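Local coordinates for protein purine nucleosidase, (IunH-1) (Sulfolobus solfataricus, PDB 3T8J) that belongs to the nucleoside hydrolase family, whose members fold as helices packed around a central mixed beta sheet, and carries a bound sodium ion, at residues N25-A30 / N110-E115; A30-E35 / L103-L108; Q42-A47 / V60-N65; T125-A130 / K139-V144. All coordinates share one frame; numbering follows the deposited sequence.

Contact 1. Residues N25-A30 / N110-E115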
loop_
_atom_site.group_PDB
_atom_site.type_symbol
_atom_site.label_atom_id
_atom_site.label_comp_id
_atom_site.label_asym_id
_atom_site.label_seq_id
_atom_site.Cartn_x
_atom_site.Cartn_y
_atom_site.Cartn_z
ATOM N N ASN A 25 -29.960 -9.763 34.570
ATOM C CA ASN A 25 -29.742 -8.752 35.627
ATOM C C ASN A 25 -28.343 -8.105 35.614
ATOM O O ASN A 25 -27.784 -7.760 36.666
ATOM C CB ASN A 25 -30.066 -9.326 37.016
ATOM C CG ASN A 25 -30.333 -8.231 38.033
ATOM O OD1 ASN A 25 -31.050 -7.287 37.738
ATOM N ND2 ASN A 25 -29.756 -8.347 39.238
ATOM N N ILE A 26 -27.777 -7.933 34.423
ATOM C CA ILE A 26 -26.581 -7.103 34.208
ATOM C C ILE A 26 -27.039 -5.666 33.987
ATOM O O ILE A 26 -27.995 -5.443 33.244
ATOM C CB ILE A 26 -25.776 -7.564 32.982
ATOM C CG1 ILE A 26 -25.383 -9.033 33.099
ATOM C CG2 ILE A 26 -24.565 -6.634 32.736
ATOM C CD1 ILE A 26 -24.420 -9.323 34.236
ATOM N N ASP A 27 -26.388 -4.700 34.630
ATOM C CA ASP A 27 -26.791 -3.293 34.526
ATOM C C ASP A 27 -26.310 -2.736 33.196
ATOM O O ASP A 27 -25.127 -2.588 32.975
ATOM C CB ASP A 27 -26.248 -2.465 35.673
ATOM C CG ASP A 27 -26.704 -1.024 35.645
ATOM O OD1 ASP A 27 -27.857 -0.744 35.218
ATOM O OD2 ASP A 27 -25.951 -0.179 36.167
ATOM N N VAL A 28 -27.240 -2.471 32.287
ATOM C CA VAL A 28 -26.915 -1.811 31.020
ATOM C C VAL A 28 -27.147 -0.318 31.212
ATOM O O VAL A 28 -28.292 0.125 31.457
ATOM C CB VAL A 28 -27.767 -2.344 29.863
ATOM C CG1 VAL A 28 -27.417 -1.600 28.581
ATOM C CG2 VAL A 28 -27.548 -3.851 29.661
ATOM N N VAL A 29 -26.069 0.466 31.219
ATOM C CA VAL A 29 -26.185 1.895 31.510
ATOM C C VAL A 29 -26.470 2.793 30.279
ATOM O O VAL A 29 -26.933 3.934 30.430
ATOM C CB VAL A 29 -24.941 2.421 32.247
ATOM C CG1 VAL A 29 -24.703 1.605 33.545
ATOM C CG2 VAL A 29 -23.693 2.392 31.359
ATOM N N ALA A 30 -26.202 2.279 29.083
ATOM C CA ALA A 30 -26.476 3.010 27.840
ATOM C C ALA A 30 -26.373 2.068 26.675
ATOM O O ALA A 30 -25.654 1.074 26.706
ATOM C CB ALA A 30 -25.488 4.163 27.635
ATOM N N ASN A 110 -16.218 7.909 33.360
ATOM C CA ASN A 110 -15.948 8.625 34.604
ATOM C C ASN A 110 -16.890 8.201 35.719
ATOM O O ASN A 110 -16.445 7.959 36.851
ATOM C CB ASN A 110 -16.027 10.125 34.363
ATOM C CG ASN A 110 -14.749 10.692 33.756
ATOM O OD1 ASN A 110 -13.663 10.470 34.295
ATOM N ND2 ASN A 110 -14.882 11.516 32.729
ATOM N N GLU A 111 -18.191 8.111 35.427
ATOM C CA GLU A 111 -19.181 7.765 36.458
ATOM C C GLU A 111 -18.943 6.369 37.042
ATOM O O GLU A 111 -19.089 6.167 38.274
ATOM C CB GLU A 111 -20.596 7.869 35.876
ATOM C CG GLU A 111 -21.666 7.439 36.867
ATOM C CD GLU A 111 -23.107 7.656 36.408
ATOM O OE1 GLU A 111 -23.349 7.983 35.219
ATOM O OE2 GLU A 111 -24.024 7.470 37.256
ATOM N N TYR A 112 -18.535 5.431 36.183
ATOM C CA TYR A 112 -18.289 4.028 36.548
ATOM C C TYR A 112 -16.810 3.622 36.404
ATOM O O TYR A 112 -16.503 2.462 36.110
ATOM C CB TYR A 112 -19.189 3.101 35.708
ATOM C CG TYR A 112 -20.669 3.344 35.901
ATOM C CD1 TYR A 112 -21.344 2.779 36.975
ATOM C CD2 TYR A 112 -21.387 4.145 35.019
ATOM C CE1 TYR A 112 -22.708 2.999 37.154
ATOM C CE2 TYR A 112 -22.744 4.374 35.203
ATOM C CZ TYR A 112 -23.388 3.798 36.264
ATOM O OH TYR A 112 -24.749 4.023 36.443
ATOM N N ALA A 113 -15.902 4.558 36.702
ATOM C CA ALA A 113 -14.461 4.332 36.531
ATOM C C ALA A 113 -14.012 3.063 37.234
ATOM O O ALA A 113 -14.263 2.869 38.449
ATOM C CB ALA A 113 -13.664 5.522 37.036
ATOM N N GLY A 114 -13.345 2.207 36.471
ATOM C CA GLY A 114 -12.799 0.979 36.983
ATOM C C GLY A 114 -13.743 -0.197 36.980
ATOM O O GLY A 114 -13.313 -1.328 37.261
ATOM N N GLU A 115 -15.022 0.044 36.670
ATOM C CA GLU A 115 -16.007 -1.029 36.641
ATOM C C GLU A 115 -16.743 -1.128 35.298
ATOM O O GLU A 115 -17.340 -2.162 35.000
ATOM C CB GLU A 115 -17.018 -0.846 37.769
ATOM C CG GLU A 115 -16.413 -0.842 39.185
ATOM C CD GLU A 115 -15.492 -2.025 39.464
ATOM O OE1 GLU A 115 -15.694 -3.122 38.893
ATOM O OE2 GLU A 115 -14.549 -1.865 40.272
#
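Where the beginning of strand 27-33 passes the C-terminal end of helix 101-111, Val29 and Tyr112 form a small apolar contact at the rim of the alpha/beta fold. Tyr112 is the first residue beyond the helix to leave helical geometry, and its ring reaches back to the strand. A chi1 of -60° puts CG anti to its own carbonyl carbon, beside the backbone N. The ring then passes alongside Val29, the two side chains running in opposite directions. One methyl does most of the touching: Val29 CG1 lies 3.7 Å from Tyr112 CZ, and Val29 CG1 sits 3.8 Å from both Tyr112 CE2 and the hydroxyl oxygen OH of Tyr112. Its approach is oblique to the ring. Behind that methyl, Val29 CB is 4.2 Å from Tyr112 CE2. The tyrosine's own neighbour Glu111 helps cover one face, its CG standing 3.6 Å above the ring plane of Tyr112 and offset toward the rim. His3, on the adjoining strand 3-8, also meets the tyrosine ring, with the planes turned about 30° apart. Asp27 comes only loosely near, with OD2 4.4 Å from Tyr112 OH; that carboxylate oxygen is hydrogen-bonded to His3 ND1. The chemistry is therefore dispersion between a methyl and the phenol end of a ring, while the polar link nearby runs between strands and leaves the helix end held to strand 27-33 by packing.

Contact 2. Residues A30-E35 / L103-L108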
loop_
_atom_site.group_PDB
_atom_site.type_symbol
_atom_site.label_atom_id
_atom_site.label_comp_id
_atom_site.label_asym_id
_atom_site.label_seq_id
_atom_site.Cartn_x
_atom_site.Cartn_y
_atom_site.Cartn_z
ATOM N N ALA A 30 -26.202 2.279 29.083
ATOM C CA ALA A 30 -26.476 3.010 27.840
ATOM C C ALA A 30 -26.373 2.068 26.675
ATOM O O ALA A 30 -25.654 1.074 26.706
ATOM C CB ALA A 30 -25.488 4.163 27.635
ATOM N N VAL A 31 -27.111 2.391 25.615
ATOM C CA VAL A 31 -26.948 1.809 24.301
ATOM C C VAL A 31 -26.415 2.906 23.371
ATOM O O VAL A 31 -26.918 4.012 23.377
ATOM C CB VAL A 31 -28.285 1.293 23.745
ATOM C CG1 VAL A 31 -28.077 0.697 22.320
ATOM C CG2 VAL A 31 -28.942 0.292 24.663
ATOM N N THR A 32 -25.332 2.616 22.658
ATOM C CA THR A 32 -24.699 3.566 21.725
ATOM C C THR A 32 -24.887 2.998 20.308
ATOM O O THR A 32 -24.891 1.768 20.143
ATOM C CB THR A 32 -23.204 3.817 22.087
ATOM O OG1 THR A 32 -22.499 2.577 22.187
ATOM C CG2 THR A 32 -23.110 4.617 23.425
ATOM N N ILE A 33 -25.133 3.869 19.321
ATOM C CA ILE A 33 -25.424 3.430 17.945
ATOM C C ILE A 33 -24.319 3.850 17.000
ATOM O O ILE A 33 -23.871 4.999 17.041
ATOM C CB ILE A 33 -26.768 4.022 17.439
ATOM C CG1 ILE A 33 -27.895 3.804 18.462
ATOM C CG2 ILE A 33 -27.164 3.395 16.069
ATOM C CD1 ILE A 33 -28.253 2.334 18.691
ATOM N N VAL A 34 -23.934 2.930 16.114
ATOM C CA VAL A 34 -22.845 3.146 15.159
ATOM C C VAL A 34 -23.272 2.672 13.759
ATOM O O VAL A 34 -24.096 1.755 13.649
ATOM C CB VAL A 34 -21.548 2.439 15.643
ATOM C CG1 VAL A 34 -21.690 0.911 15.587
ATOM C CG2 VAL A 34 -20.295 2.913 14.844
ATOM N N GLU A 35 -22.669 3.236 12.727
ATOM C CA GLU A 35 -22.897 2.759 11.348
ATOM C C GLU A 35 -22.552 1.278 11.219
ATOM O O GLU A 35 -21.631 0.769 11.917
ATOM C CB GLU A 35 -22.076 3.598 10.330
ATOM C CG GLU A 35 -20.619 3.185 10.139
ATOM C CD GLU A 35 -19.660 3.628 11.241
ATOM O OE1 GLU A 35 -20.012 4.537 12.021
ATOM O OE2 GLU A 35 -18.521 3.072 11.272
ATOM N N LEU A 103 -19.118 11.206 23.439
ATOM C CA LEU A 103 -19.156 12.013 24.636
ATOM C C LEU A 103 -19.848 11.291 25.806
ATOM O O LEU A 103 -19.398 11.376 26.972
ATOM C CB LEU A 103 -19.757 13.396 24.346
ATOM C CG LEU A 103 -19.084 14.164 23.193
ATOM C CD1 LEU A 103 -19.823 15.486 22.931
ATOM C CD2 LEU A 103 -17.596 14.410 23.452
ATOM N N ALA A 104 -20.917 10.543 25.514
ATOM C CA ALA A 104 -21.579 9.724 26.528
ATOM C C ALA A 104 -20.656 8.642 27.090
ATOM O O ALA A 104 -20.645 8.379 28.290
ATOM C CB ALA A 104 -22.863 9.091 25.966
ATOM N N ILE A 105 -19.877 8.009 26.226
ATOM C CA ILE A 105 -18.891 6.988 26.672
ATOM C C ILE A 105 -17.889 7.592 27.656
ATOM O O ILE A 105 -17.614 6.991 28.688
ATOM C CB ILE A 105 -18.176 6.338 25.464
ATOM C CG1 ILE A 105 -19.162 5.506 24.636
ATOM C CG2 ILE A 105 -16.982 5.457 25.926
ATOM C CD1 ILE A 105 -18.659 5.189 23.209
ATOM N N ILE A 106 -17.389 8.792 27.354
ATOM C CA ILE A 106 -16.448 9.459 28.271
ATOM C C ILE A 106 -17.117 9.752 29.626
ATOM O O ILE A 106 -16.545 9.456 30.693
ATOM C CB ILE A 106 -15.886 10.734 27.624
ATOM C CG1 ILE A 106 -14.978 10.396 26.444
ATOM C CG2 ILE A 106 -15.093 11.567 28.654
ATOM C CD1 ILE A 106 -14.705 11.583 25.521
ATOM N N ASP A 107 -18.335 10.298 29.605
ATOM C CA ASP A 107 -19.051 10.610 30.842
ATOM C C ASP A 107 -19.284 9.359 31.696
ATOM O O ASP A 107 -19.113 9.380 32.916
ATOM C CB ASP A 107 -20.383 11.284 30.511
ATOM C CG ASP A 107 -20.223 12.749 30.086
ATOM O OD1 ASP A 107 -19.150 13.341 30.319
ATOM O OD2 ASP A 107 -21.208 13.322 29.552
ATOM N N LEU A 108 -19.700 8.274 31.050
ATOM C CA LEU A 108 -20.017 7.009 31.719
ATOM C C LEU A 108 -18.746 6.312 32.252
ATOM O O LEU A 108 -18.770 5.690 33.322
ATOM C CB LEU A 108 -20.856 6.114 30.796
ATOM C CG LEU A 108 -22.281 6.626 30.642
ATOM C CD1 LEU A 108 -22.919 6.008 29.382
ATOM C CD2 LEU A 108 -23.110 6.389 31.891
#
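Leu108 reaches from helix 101-111 to Ala30 on strand 27-33. Its CB points toward the strand, and CG, lying anti to the carbonyl carbon (chi1 -72°), carries the two methyls onward in that direction. CD1 ends against the methyl of Ala30, with Leu108 CD1 only 3.6 Å from Ala30 CB. The other branch, CD2, turns to Val29, the residue before Ala30, and packs on its CG2 methyl. The leucine thus straddles two consecutive strand positions, and Ile5 of the neighbouring strand 3-8 touches it as well. This is a helix laid on one face of the parallel part of the sheet, as in other open alpha/beta folds, and within the segment 30-35 it meets the alternate residues Ala30 and Thr32. One helical turn before Leu108, Ile105 leaves its backbone at a slant and bends inward beyond CB, with Ile105 CG1 4.2 Å from Thr32 CG2. Thr32 divides its work between two neighbours. Its methyl is given to the helix, while a chi1 of 53° sets OG1 between the backbone N and the carbonyl carbon, from where it hydrogen-bonds to Asp7 OD1 on strand 3-8. Farther back on the helix, Leu103 faces another way and packs on Leu103 of the second subunit, a copy of the same protein.

Contact 3. Residues Q42-A47 / V60-N65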
loop_
_atom_site.group_PDB
_atom_site.type_symbol
_atom_site.label_atom_id
_atom_site.label_comp_id
_atom_site.label_asym_id
_atom_site.label_seq_id
_atom_site.Cartn_x
_atom_site.Cartn_y
_atom_site.Cartn_z
ATOM N N GLN A 42 -32.571 3.859 11.057
ATOM C CA GLN A 42 -33.355 2.704 11.452
ATOM C C GLN A 42 -32.685 1.941 12.607
ATOM O O GLN A 42 -33.368 1.363 13.465
ATOM C CB GLN A 42 -33.665 1.772 10.272
ATOM C CG GLN A 42 -34.638 0.625 10.605
ATOM C CD GLN A 42 -36.015 1.110 11.079
ATOM O OE1 GLN A 42 -36.640 1.969 10.423
ATOM N NE2 GLN A 42 -36.504 0.577 12.194
ATOM N N GLU A 43 -31.362 1.938 12.627
ATOM C CA GLU A 43 -30.648 1.316 13.767
ATOM C C GLU A 43 -30.995 1.984 15.085
ATOM O O GLU A 43 -31.163 1.300 16.108
ATOM C CB GLU A 43 -29.131 1.348 13.528
ATOM C CG GLU A 43 -28.647 0.502 12.388
ATOM C CD GLU A 43 -27.144 0.585 12.193
ATOM O OE1 GLU A 43 -26.542 1.578 12.689
ATOM O OE2 GLU A 43 -26.575 -0.333 11.571
ATOM N N VAL A 44 -31.096 3.315 15.086
ATOM C CA VAL A 44 -31.502 4.058 16.283
ATOM C C VAL A 44 -32.924 3.678 16.714
ATOM O O VAL A 44 -33.216 3.378 17.871
ATOM C CB VAL A 44 -31.370 5.583 16.077
ATOM C CG1 VAL A 44 -31.843 6.356 17.299
ATOM C CG2 VAL A 44 -29.961 5.998 15.662
ATOM N N LYS A 45 -33.848 3.656 15.745
ATOM C CA LYS A 45 -35.217 3.282 16.034
ATOM C C LYS A 45 -35.360 1.836 16.515
ATOM O O LYS A 45 -36.151 1.554 17.411
ATOM C CB LYS A 45 -36.122 3.543 14.812
ATOM C CG LYS A 45 -36.164 5.019 14.338
ATOM C CD LYS A 45 -36.615 6.011 15.375
ATOM C CE LYS A 45 -36.715 7.454 14.814
ATOM N NZ LYS A 45 -37.861 7.664 13.846
ATOM N N ASN A 46 -34.540 0.942 15.971
ATOM C CA ASN A 46 -34.546 -0.461 16.393
ATOM C C ASN A 46 -34.199 -0.589 17.875
ATOM O O ASN A 46 -34.837 -1.351 18.607
ATOM C CB ASN A 46 -33.539 -1.302 15.592
ATOM C CG ASN A 46 -34.004 -1.656 14.184
ATOM O OD1 ASN A 46 -35.166 -1.449 13.791
ATOM N ND2 ASN A 46 -33.088 -2.249 13.417
ATOM N N ALA A 47 -33.200 0.162 18.309
ATOM C CA ALA A 47 -32.789 0.075 19.705
ATOM C C ALA A 47 -33.855 0.612 20.677
ATOM O O ALA A 47 -34.141 0.012 21.708
ATOM C CB ALA A 47 -31.436 0.810 19.900
ATOM N N VAL A 60 -30.408 5.903 24.796
ATOM C CA VAL A 60 -29.835 5.558 23.505
ATOM C C VAL A 60 -29.149 6.791 22.915
ATOM O O VAL A 60 -29.776 7.836 22.703
ATOM C CB VAL A 60 -30.919 5.026 22.516
ATOM C CG1 VAL A 60 -30.319 4.738 21.158
ATOM C CG2 VAL A 60 -31.592 3.776 23.141
ATOM N N TYR A 61 -27.831 6.687 22.722
ATOM C CA TYR A 61 -27.023 7.772 22.199
ATOM C C TYR A 61 -26.583 7.490 20.762
ATOM O O TYR A 61 -25.739 6.605 20.515
ATOM C CB TYR A 61 -25.766 7.964 23.082
ATOM C CG TYR A 61 -26.044 8.369 24.504
ATOM C CD1 TYR A 61 -26.247 9.696 24.837
ATOM C CD2 TYR A 61 -26.072 7.422 25.548
ATOM C CE1 TYR A 61 -26.523 10.069 26.102
ATOM C CE2 TYR A 61 -26.328 7.806 26.846
ATOM C CZ TYR A 61 -26.556 9.132 27.130
ATOM O OH TYR A 61 -26.835 9.547 28.426
ATOM N N PRO A 62 -27.126 8.253 19.798
ATOM C CA PRO A 62 -26.639 8.108 18.442
ATOM C C PRO A 62 -25.183 8.551 18.334
ATOM O O PRO A 62 -24.812 9.612 18.835
ATOM C CB PRO A 62 -27.577 9.032 17.635
ATOM C CG PRO A 62 -28.833 9.128 18.491
ATOM C CD PRO A 62 -28.220 9.242 19.874
ATOM N N GLY A 63 -24.384 7.756 17.639
ATOM C CA GLY A 63 -22.966 8.071 17.445
ATOM C C GLY A 63 -22.615 8.305 15.990
ATOM O O GLY A 63 -23.382 8.918 15.219
ATOM N N ALA A 64 -21.448 7.824 15.586
ATOM C CA ALA A 64 -20.992 7.967 14.209
ATOM C C ALA A 64 -21.958 7.344 13.203
ATOM O O ALA A 64 -22.381 6.213 13.404
ATOM C CB ALA A 64 -19.604 7.339 14.043
ATOM N N ASN A 65 -22.237 8.045 12.101
ATOM C CA ASN A 65 -23.018 7.463 11.010
ATOM C C ASN A 65 -22.214 7.158 9.771
ATOM O O ASN A 65 -22.781 6.825 8.717
ATOM C CB ASN A 65 -24.270 8.299 10.678
ATOM C CG ASN A 65 -23.963 9.564 9.944
ATOM O OD1 ASN A 65 -22.835 10.044 9.896
ATOM N ND2 ASN A 65 -25.020 10.147 9.341
#
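Val44 and Val60 meet through their CG1 methyls, and in both residues CG1 stands anti to the backbone N. In Val44 (chi1 178°) this extends the branch from helix 40-53 to strand 60-62, where it touches two residues: Val44 CG1 is 4.5 Å from Val60 CG1 and 4.3 Å from Pro62 CG. One turn on, the methyl of Ala47 completes the seat for the strand valine, Ala47 CB lying 4.3 Å from Val60 CG1, so a single valine methyl is shared by two helix positions. Ile33, on the adjacent strand, packs against all three of Val44, Ala47 and Val60. Away from the strand the same helix carries a side-chain bond: Gln42 NE2 donates to Asn46 OD1 at 2.9 Å, nearly straight at 172°. The acceptor lies in the amide plane of Gln42, whereas the donor sits above the carbonyl plane of Asn46. Gln42 NE2 also bonds to the carbonyl of Val89, and Asn46 ND2 in turn to the carbonyls of Gly82 and Thr10. The axes of the short helix and strand segments run 175° apart, almost antiparallel, with a closest approach of 9.3 Å. Strand 27-33, helix 40-53 and strand 60-62 together make a classic beta-alpha-beta crossover.

Contact 4. Residues T125-A130 / K139-V144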
loop_
_atom_site.group_PDB
_atom_site.type_symbol
_atom_site.label_atom_id
_atom_site.label_comp_id
_atom_site.label_asym_id
_atom_site.label_seq_id
_atom_site.Cartn_x
_atom_site.Cartn_y
_atom_site.Cartn_z
ATOM N N THR A 125 -16.087 2.636 15.628
ATOM C CA THR A 125 -15.973 4.078 15.445
ATOM C C THR A 125 -16.247 4.896 16.720
ATOM O O THR A 125 -15.532 5.854 16.985
ATOM C CB THR A 125 -16.870 4.542 14.255
ATOM O OG1 THR A 125 -16.700 3.626 13.167
ATOM C CG2 THR A 125 -16.471 5.949 13.832
ATOM N N ASN A 126 -17.300 4.568 17.476
ATOM C CA ASN A 126 -17.629 5.359 18.672
ATOM C C ASN A 126 -16.573 5.213 19.756
ATOM O O ASN A 126 -16.228 6.194 20.416
ATOM C CB ASN A 126 -18.990 4.982 19.256
ATOM C CG ASN A 126 -20.136 5.416 18.389
ATOM O OD1 ASN A 126 -20.045 6.415 17.704
ATOM N ND2 ASN A 126 -21.242 4.663 18.442
ATOM N N LEU A 127 -16.090 3.977 19.962
ATOM C CA LEU A 127 -15.052 3.768 21.004
ATOM C C LEU A 127 -13.770 4.469 20.600
ATOM O O LEU A 127 -13.065 5.028 21.469
ATOM C CB LEU A 127 -14.843 2.280 21.294
ATOM C CG LEU A 127 -13.843 1.926 22.403
ATOM C CD1 LEU A 127 -14.323 2.481 23.728
ATOM C CD2 LEU A 127 -13.685 0.404 22.493
ATOM N N ALA A 128 -13.390 4.416 19.325
ATOM C CA ALA A 128 -12.217 5.129 18.848
ATOM C C ALA A 128 -12.341 6.629 19.059
ATOM O O ALA A 128 -11.394 7.256 19.535
ATOM C CB ALA A 128 -11.935 4.815 17.359
ATOM N N LEU A 129 -13.476 7.222 18.694
ATOM C CA LEU A 129 -13.677 8.659 18.874
ATOM C C LEU A 129 -13.622 9.057 20.364
ATOM O O LEU A 129 -13.015 10.066 20.705
ATOM C CB LEU A 129 -14.981 9.120 18.195
ATOM C CG LEU A 129 -15.146 10.630 18.001
ATOM C CD1 LEU A 129 -13.884 11.296 17.471
ATOM C CD2 LEU A 129 -16.321 10.905 17.066
ATOM N N ALA A 130 -14.233 8.252 21.243
ATOM C CA ALA A 130 -14.169 8.512 22.672
ATOM C C ALA A 130 -12.707 8.493 23.149
ATOM O O ALA A 130 -12.278 9.377 23.916
ATOM C CB ALA A 130 -15.021 7.476 23.445
ATOM N N LYS A 139 -7.887 3.103 31.099
ATOM C CA LYS A 139 -7.915 2.570 32.467
ATOM C C LYS A 139 -9.322 2.536 33.051
ATOM O O LYS A 139 -9.671 1.591 33.799
ATOM C CB LYS A 139 -6.993 3.321 33.404
ATOM C CG LYS A 139 -7.005 2.659 34.811
ATOM C CD LYS A 139 -5.836 2.965 35.627
ATOM C CE LYS A 139 -6.075 2.479 37.044
ATOM N NZ LYS A 139 -4.871 2.701 37.893
ATOM N N LYS A 140 -10.133 3.555 32.753
ATOM C CA LYS A 140 -11.466 3.669 33.367
ATOM C C LYS A 140 -12.438 2.579 32.902
ATOM O O LYS A 140 -13.326 2.167 33.663
ATOM C CB LYS A 140 -12.075 5.055 33.125
ATOM C CG LYS A 140 -11.285 6.155 33.805
ATOM C CD LYS A 140 -11.691 7.532 33.384
ATOM C CE LYS A 140 -10.808 8.573 34.076
ATOM N NZ LYS A 140 -11.108 9.948 33.591
ATOM N N ILE A 141 -12.283 2.122 31.668
ATOM C CA ILE A 141 -13.042 0.968 31.206
ATOM C C ILE A 141 -12.308 -0.320 31.606
ATOM O O ILE A 141 -11.130 -0.559 31.228
ATOM C CB ILE A 141 -13.280 1.053 29.681
ATOM C CG1 ILE A 141 -14.187 2.247 29.375
ATOM C CG2 ILE A 141 -13.782 -0.298 29.140
ATOM C CD1 ILE A 141 -14.294 2.602 27.872
ATOM N N LYS A 142 -12.985 -1.148 32.392
ATOM C CA LYS A 142 -12.433 -2.392 32.920
ATOM C C LYS A 142 -12.120 -3.422 31.834
ATOM O O LYS A 142 -11.113 -4.131 31.880
ATOM C CB LYS A 142 -13.445 -2.980 33.937
ATOM C CG LYS A 142 -13.064 -4.297 34.538
ATOM C CD LYS A 142 -14.048 -4.727 35.607
ATOM C CE LYS A 142 -13.634 -6.051 36.217
ATOM N NZ LYS A 142 -14.346 -6.315 37.482
ATOM N N LYS A 143 -13.001 -3.527 30.841
ATOM C CA LYS A 143 -12.954 -4.610 29.889
ATOM C C LYS A 143 -13.685 -4.199 28.604
ATOM O O LYS A 143 -14.721 -3.560 28.692
ATOM C CB LYS A 143 -13.638 -5.841 30.485
ATOM C CG LYS A 143 -13.479 -7.096 29.710
ATOM C CD LYS A 143 -12.049 -7.626 29.785
ATOM C CE LYS A 143 -11.911 -8.787 28.864
ATOM N NZ LYS A 143 -10.599 -9.475 29.070
ATOM N N VAL A 144 -13.102 -4.557 27.459
ATOM C CA VAL A 144 -13.763 -4.436 26.137
ATOM C C VAL A 144 -13.934 -5.845 25.598
ATOM O O VAL A 144 -12.953 -6.580 25.398
ATOM C CB VAL A 144 -12.959 -3.559 25.180
ATOM C CG1 VAL A 144 -13.716 -3.370 23.858
ATOM C CG2 VAL A 144 -12.686 -2.195 25.837
#
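A buried apolar contact packs helix 125-133 on the central sheet, joining Leu127 to Ile141 and Val144. Ile141 follows the end of helix 137-140 as the first residue to leave helical angles, and Val144 lies on strand 141-147. Leu127 serves both partners from one fork. Its CG is anti to the backbone N (chi1 -177°), beside the carbonyl carbon, and from it the two methyls part toward Ile141 and Val144. One goes to the isoleucine, Leu127 CD1 lying 4.1 Å from Ile141 CD1, the two side chains lying alongside and pointing opposite ways. The other meets the valine tip to tip, Leu127 CD2 being 4.0 Å from Val144 CG1. Ile141 and Val144 are three residues apart yet both face the helix. Between them Lys142 has helix-like backbone angles (phi -65°, psi -40°), a local turn that lets two residues with this spacing point the same way. Phe118 of strand 116-120 and Val175 of helix 169-177 also pack on Leu127, enclosing it from the sheet and from helix 169-177. The intervening Lys143 serves other partners, with a salt bridge to Asp181 and a cation-pi contact to Trp145. Across the contact itself only methyl groups meet, at ordinary van der Waals spacing, so the helix is held on the strand by hydrophobic burial.

In the fold
From the N terminus, strand 27-33 opens both contact 1 and contact 2, which share Ala30. The chain then runs through helix 40-53 to strand 60-62, where contact 3 closes a short loop within the wider spans of the other two. Contact 2 closes next, on helix 101-111, and contact 1 last, just past the helix end, so the three nest without crossing. Contact 4 follows in series, a short local loop from helix 125-133 to strand 141-147. Cross-links join them: Val31 and Ile33 pair with Tyr61 in the sheet, Glu35 OE2 bonds to Thr125 OG1, and Asn110 OD1 to Lys140 NZ. Helices are thereby tied to three strands of one sheet.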